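Local coordinates for haloacid dehalogenase domain protein hydrolase (Planctomyces limnophilus, PDB 4OVY) that is probably a hydrolase of the haloacid dehalogenase superfamily, perhaps a phosphatase, and binds a calcium ion, at residues L253-E265 and G288-F302. Residues are numbered along the deposited sequence; the frame is centred on the assembly and turned at random.
Sequences LGLIVHHTDAVRE and GWIVIDMQRDWKVIF. With EDO (1,2-ethanediol), chain G.
R264 turns both terminal nitrogens of its guanidinium onto one backbone acceptor, W298 O, at 3.0 Å from NH1 and 2.8 Å from NH2, with that oxygen in the guanidinium plane. NE of the same group forms a salt bridge with D261 OD2 (2.7 Å), while I301 CD1 lies over one face and a bound 1,2-ethanediol over the other. An alanine in place of R264 would probably leave W298 O without these two donors and the D261 carboxylate without its charged mate. Upstream, strands 253-260 and 290-293 pair in parallel: G254 O, I290 O, I256 O and I292 O each accept from the partner strand, and H258 O takes M294 N at a longer 3.3 Å. This pairing places 290-293 at the edge of the Rossmann-like HAD sheet, outside 253-260, which also pairs with strand 230-233. D293 is the N-cap of helix 294-297: OD1 takes the capping bond from R296 N and, on the opposite face of the carboxylate, accepts from T260 OG1 (2.6 Å). T260 makes this reach with OG1 held between backbone N and carbonyl carbon (chi1 51°). Near the calcium site, the selenium of M294, a selenomethionine, sits over the H259 ring, whose NE2 bonds G45 O and whose ND1 donates to E265 OE2 (2.7 Å); E265 OE1 bonds Y140 OH.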
# COMPACT_ATOMS: atom_id res chain seq x y z
N LEU A 253 4.17 -2.88 21.15
CA LEU A 253 5.57 -2.99 21.57
C LEU A 253 6.47 -2.22 20.62
O LEU A 253 6.39 -2.38 19.40
CB LEU A 253 5.99 -4.47 21.61
CG LEU A 253 7.44 -4.76 22.01
CD1 LEU A 253 7.71 -4.32 23.45
CD2 LEU A 253 7.77 -6.24 21.85
N GLY A 254 7.32 -1.36 21.18
CA GLY A 254 8.31 -0.63 20.39
C GLY A 254 9.73 -0.95 20.85
O GLY A 254 10.01 -0.99 22.05
N LEU A 255 10.61 -1.19 19.88
CA LEU A 255 12.01 -1.41 20.17
C LEU A 255 12.91 -0.48 19.37
O LEU A 255 12.55 -0.06 18.26
CB LEU A 255 12.41 -2.86 19.92
CG LEU A 255 11.66 -3.87 20.81
CD1 LEU A 255 10.69 -4.68 19.98
CD2 LEU A 255 12.62 -4.80 21.53
N ILE A 256 14.07 -0.20 19.94
CA ILE A 256 15.07 0.65 19.32
C ILE A 256 16.40 -0.11 19.22
O ILE A 256 16.90 -0.63 20.21
CB ILE A 256 15.29 1.94 20.13
CG1 ILE A 256 14.03 2.81 20.09
CG2 ILE A 256 16.50 2.71 19.61
CD1 ILE A 256 14.04 3.94 21.09
N VAL A 257 16.96 -0.15 18.02
CA VAL A 257 18.29 -0.73 17.82
C VAL A 257 19.33 0.35 18.13
O VAL A 257 19.44 1.35 17.40
CB VAL A 257 18.48 -1.24 16.38
CG1 VAL A 257 19.86 -1.84 16.19
CG2 VAL A 257 17.40 -2.25 16.01
N HIS A 258 20.08 0.14 19.21
CA HIS A 258 21.12 1.05 19.66
C HIS A 258 22.49 0.56 19.21
O HIS A 258 22.94 -0.53 19.59
CB HIS A 258 21.06 1.19 21.19
CG HIS A 258 21.88 2.32 21.74
ND1 HIS A 258 22.17 2.45 23.09
CD2 HIS A 258 22.48 3.38 21.13
CE1 HIS A 258 22.90 3.53 23.28
NE2 HIS A 258 23.10 4.11 22.11
N HIS A 259 23.15 1.38 18.40
CA HIS A 259 24.45 1.02 17.83
C HIS A 259 25.58 1.34 18.80
O HIS A 259 26.11 2.46 18.81
CB HIS A 259 24.64 1.74 16.51
CG HIS A 259 23.67 1.29 15.46
ND1 HIS A 259 24.02 0.44 14.44
CD2 HIS A 259 22.34 1.53 15.32
CE1 HIS A 259 22.96 0.20 13.69
NE2 HIS A 259 21.93 0.84 14.20
N THR A 260 25.93 0.34 19.60
CA THR A 260 26.90 0.47 20.68
C THR A 260 28.20 -0.30 20.41
O THR A 260 29.11 -0.26 21.24
CB THR A 260 26.29 -0.09 21.97
OG1 THR A 260 25.78 -1.41 21.73
CG2 THR A 260 25.17 0.82 22.48
N ASP A 261 28.29 -0.98 19.27
CA ASP A 261 29.37 -1.92 19.01
C ASP A 261 30.30 -1.44 17.90
O ASP A 261 30.09 -1.74 16.72
CB ASP A 261 28.78 -3.29 18.64
CG ASP A 261 29.79 -4.41 18.73
OD1 ASP A 261 31.01 -4.14 18.64
OD2 ASP A 261 29.35 -5.57 18.89
N ALA A 262 31.35 -0.71 18.28
CA ALA A 262 32.32 -0.17 17.31
C ALA A 262 33.24 -1.25 16.75
O ALA A 262 33.87 -1.04 15.71
CB ALA A 262 33.14 0.93 17.95
N VAL A 263 33.33 -2.38 17.43
CA VAL A 263 34.24 -3.46 17.02
C VAL A 263 33.64 -4.31 15.90
O VAL A 263 34.29 -4.55 14.89
CB VAL A 263 34.61 -4.35 18.22
CG1 VAL A 263 35.52 -5.50 17.80
CG2 VAL A 263 35.28 -3.50 19.30
N ARG A 264 32.40 -4.76 16.08
CA ARG A 264 31.74 -5.62 15.09
C ARG A 264 30.88 -4.83 14.08
O ARG A 264 30.56 -5.34 13.00
CB ARG A 264 30.90 -6.68 15.79
CG ARG A 264 31.70 -7.58 16.72
CD ARG A 264 30.85 -8.68 17.36
NE ARG A 264 29.77 -8.12 18.16
CZ ARG A 264 28.72 -8.80 18.63
NH1 ARG A 264 28.57 -10.09 18.38
NH2 ARG A 264 27.79 -8.17 19.33
N GLU A 265 30.50 -3.60 14.42
CA GLU A 265 29.67 -2.80 13.52
C GLU A 265 30.11 -1.34 13.66
O GLU A 265 31.28 -1.05 13.42
CB GLU A 265 28.17 -3.03 13.81
CG GLU A 265 27.23 -2.77 12.63
CD GLU A 265 26.38 -1.49 12.74
OE1 GLU A 265 25.71 -1.13 11.75
OE2 GLU A 265 26.36 -0.86 13.82
N GLY A 288 8.28 3.25 27.45
CA GLY A 288 8.28 1.78 27.51
C GLY A 288 8.95 1.15 26.29
O GLY A 288 8.78 -0.05 26.03
N TRP A 289 9.70 1.95 25.55
CA TRP A 289 10.45 1.45 24.40
C TRP A 289 11.66 0.65 24.87
O TRP A 289 12.45 1.11 25.69
CB TRP A 289 10.89 2.60 23.50
CG TRP A 289 9.76 3.37 22.88
CD1 TRP A 289 8.48 2.95 22.70
CD2 TRP A 289 9.82 4.71 22.34
NE1 TRP A 289 7.73 3.93 22.10
CE2 TRP A 289 8.53 5.02 21.86
CE3 TRP A 289 10.83 5.67 22.23
CZ2 TRP A 289 8.23 6.24 21.26
CZ3 TRP A 289 10.52 6.89 21.64
CH2 TRP A 289 9.23 7.16 21.16
N ILE A 290 11.82 -0.55 24.32
CA ILE A 290 12.89 -1.45 24.76
C ILE A 290 14.08 -1.26 23.84
O ILE A 290 13.98 -1.39 22.62
CB ILE A 290 12.44 -2.92 24.73
CG1 ILE A 290 11.13 -3.10 25.52
CG2 ILE A 290 13.55 -3.82 25.27
CD1 ILE A 290 11.21 -2.73 26.98
N VAL A 291 15.22 -0.95 24.44
CA VAL A 291 16.44 -0.67 23.70
C VAL A 291 17.27 -1.94 23.54
O VAL A 291 17.58 -2.62 24.51
CB VAL A 291 17.27 0.43 24.39
CG1 VAL A 291 18.54 0.71 23.61
CG2 VAL A 291 16.42 1.69 24.54
N ILE A 292 17.62 -2.24 22.29
CA ILE A 292 18.52 -3.34 21.96
C ILE A 292 19.96 -2.81 21.97
O ILE A 292 20.31 -1.94 21.16
CB ILE A 292 18.19 -3.91 20.57
CG1 ILE A 292 16.75 -4.43 20.53
CG2 ILE A 292 19.17 -5.01 20.18
CD1 ILE A 292 16.17 -4.47 19.13
N ASP A 293 20.78 -3.33 22.88
CA ASP A 293 22.21 -3.01 22.95
C ASP A 293 22.96 -3.98 22.04
O ASP A 293 23.17 -5.14 22.41
CB ASP A 293 22.68 -3.15 24.41
CG ASP A 293 24.14 -2.76 24.62
OD1 ASP A 293 24.97 -2.88 23.71
OD2 ASP A 293 24.45 -2.34 25.75
N MSE A 294 23.36 -3.52 20.85
CA MSE A 294 23.97 -4.41 19.85
C MSE A 294 25.21 -5.12 20.38
O MSE A 294 25.40 -6.32 20.16
CB MSE A 294 24.30 -3.64 18.56
CG MSE A 294 23.04 -3.31 17.76
SE MSE A 294 23.45 -2.43 16.04
CE MSE A 294 24.73 -3.79 15.46
N GLN A 295 26.07 -4.39 21.09
CA GLN A 295 27.31 -4.94 21.65
C GLN A 295 27.04 -6.11 22.59
O GLN A 295 27.73 -7.12 22.52
CB GLN A 295 28.07 -3.85 22.41
CG GLN A 295 29.42 -4.29 22.99
CD GLN A 295 30.03 -3.26 23.92
OE1 GLN A 295 29.32 -2.59 24.67
NE2 GLN A 295 31.35 -3.15 23.90
N ARG A 296 26.04 -5.97 23.45
CA ARG A 296 25.79 -6.95 24.50
C ARG A 296 24.73 -7.98 24.16
O ARG A 296 24.79 -9.11 24.67
CB ARG A 296 25.42 -6.23 25.79
CG ARG A 296 26.56 -5.40 26.37
CD ARG A 296 26.24 -4.88 27.76
NE ARG A 296 26.16 -5.95 28.75
CZ ARG A 296 27.20 -6.53 29.36
NH1 ARG A 296 26.98 -7.48 30.26
NH2 ARG A 296 28.45 -6.16 29.08
N ASP A 297 23.76 -7.62 23.31
CA ASP A 297 22.55 -8.44 23.14
C ASP A 297 22.58 -9.40 21.95
O ASP A 297 21.75 -10.30 21.88
CB ASP A 297 21.30 -7.54 23.01
CG ASP A 297 21.06 -6.69 24.26
OD1 ASP A 297 21.72 -6.90 25.30
OD2 ASP A 297 20.18 -5.80 24.19
N TRP A 298 23.52 -9.19 21.03
CA TRP A 298 23.57 -9.97 19.79
C TRP A 298 24.86 -10.79 19.71
O TRP A 298 25.96 -10.24 19.80
CB TRP A 298 23.46 -9.03 18.57
CG TRP A 298 22.08 -8.48 18.32
CD1 TRP A 298 20.93 -8.79 19.00
CD2 TRP A 298 21.69 -7.57 17.28
NE1 TRP A 298 19.87 -8.11 18.47
CE2 TRP A 298 20.30 -7.36 17.41
CE3 TRP A 298 22.38 -6.92 16.26
CZ2 TRP A 298 19.59 -6.52 16.55
CZ3 TRP A 298 21.67 -6.08 15.40
CH2 TRP A 298 20.29 -5.88 15.56
N LYS A 299 24.70 -12.10 19.52
CA LYS A 299 25.83 -13.04 19.51
C LYS A 299 26.67 -12.88 18.25
O LYS A 299 27.87 -13.11 18.26
CB LYS A 299 25.33 -14.49 19.58
CG LYS A 299 24.62 -14.87 20.87
CD LYS A 299 24.31 -16.37 20.87
CE LYS A 299 23.22 -16.75 21.85
NZ LYS A 299 23.70 -16.71 23.24
N VAL A 300 25.99 -12.53 17.16
CA VAL A 300 26.64 -12.20 15.89
C VAL A 300 25.91 -11.00 15.30
O VAL A 300 24.77 -10.74 15.66
CB VAL A 300 26.61 -13.38 14.88
CG1 VAL A 300 27.33 -14.59 15.47
CG2 VAL A 300 25.19 -13.76 14.49
N ILE A 301 26.57 -10.26 14.42
CA ILE A 301 25.93 -9.12 13.77
C ILE A 301 25.44 -9.50 12.37
O ILE A 301 24.25 -9.42 12.08
CB ILE A 301 26.88 -7.90 13.68
CG1 ILE A 301 27.42 -7.54 15.07
CG2 ILE A 301 26.17 -6.71 13.04
CD1 ILE A 301 26.36 -7.23 16.10
N PHE A 302 26.37 -9.93 11.52
CA PHE A 302 26.06 -10.22 10.12
C PHE A 302 26.00 -11.73 9.88
O PHE A 302 26.61 -12.50 10.61
CB PHE A 302 27.11 -9.59 9.21
CG PHE A 302 27.27 -8.11 9.42
CD1 PHE A 302 26.29 -7.22 9.00
CD2 PHE A 302 28.38 -7.61 10.07
CE1 PHE A 302 26.43 -5.86 9.20
CE2 PHE A 302 28.53 -6.25 10.28
CZ PHE A 302 27.56 -5.37 9.84
C1 EDO G . 28.57 -10.26 22.57
O1 EDO G . 27.60 -10.08 23.59
C2 EDO G . 28.55 -11.70 22.05
O2 EDO G . 27.47 -12.43 22.65
O HOH W 1 7.10 -0.61 23.92
O HOH W 2 30.09 0.54 23.78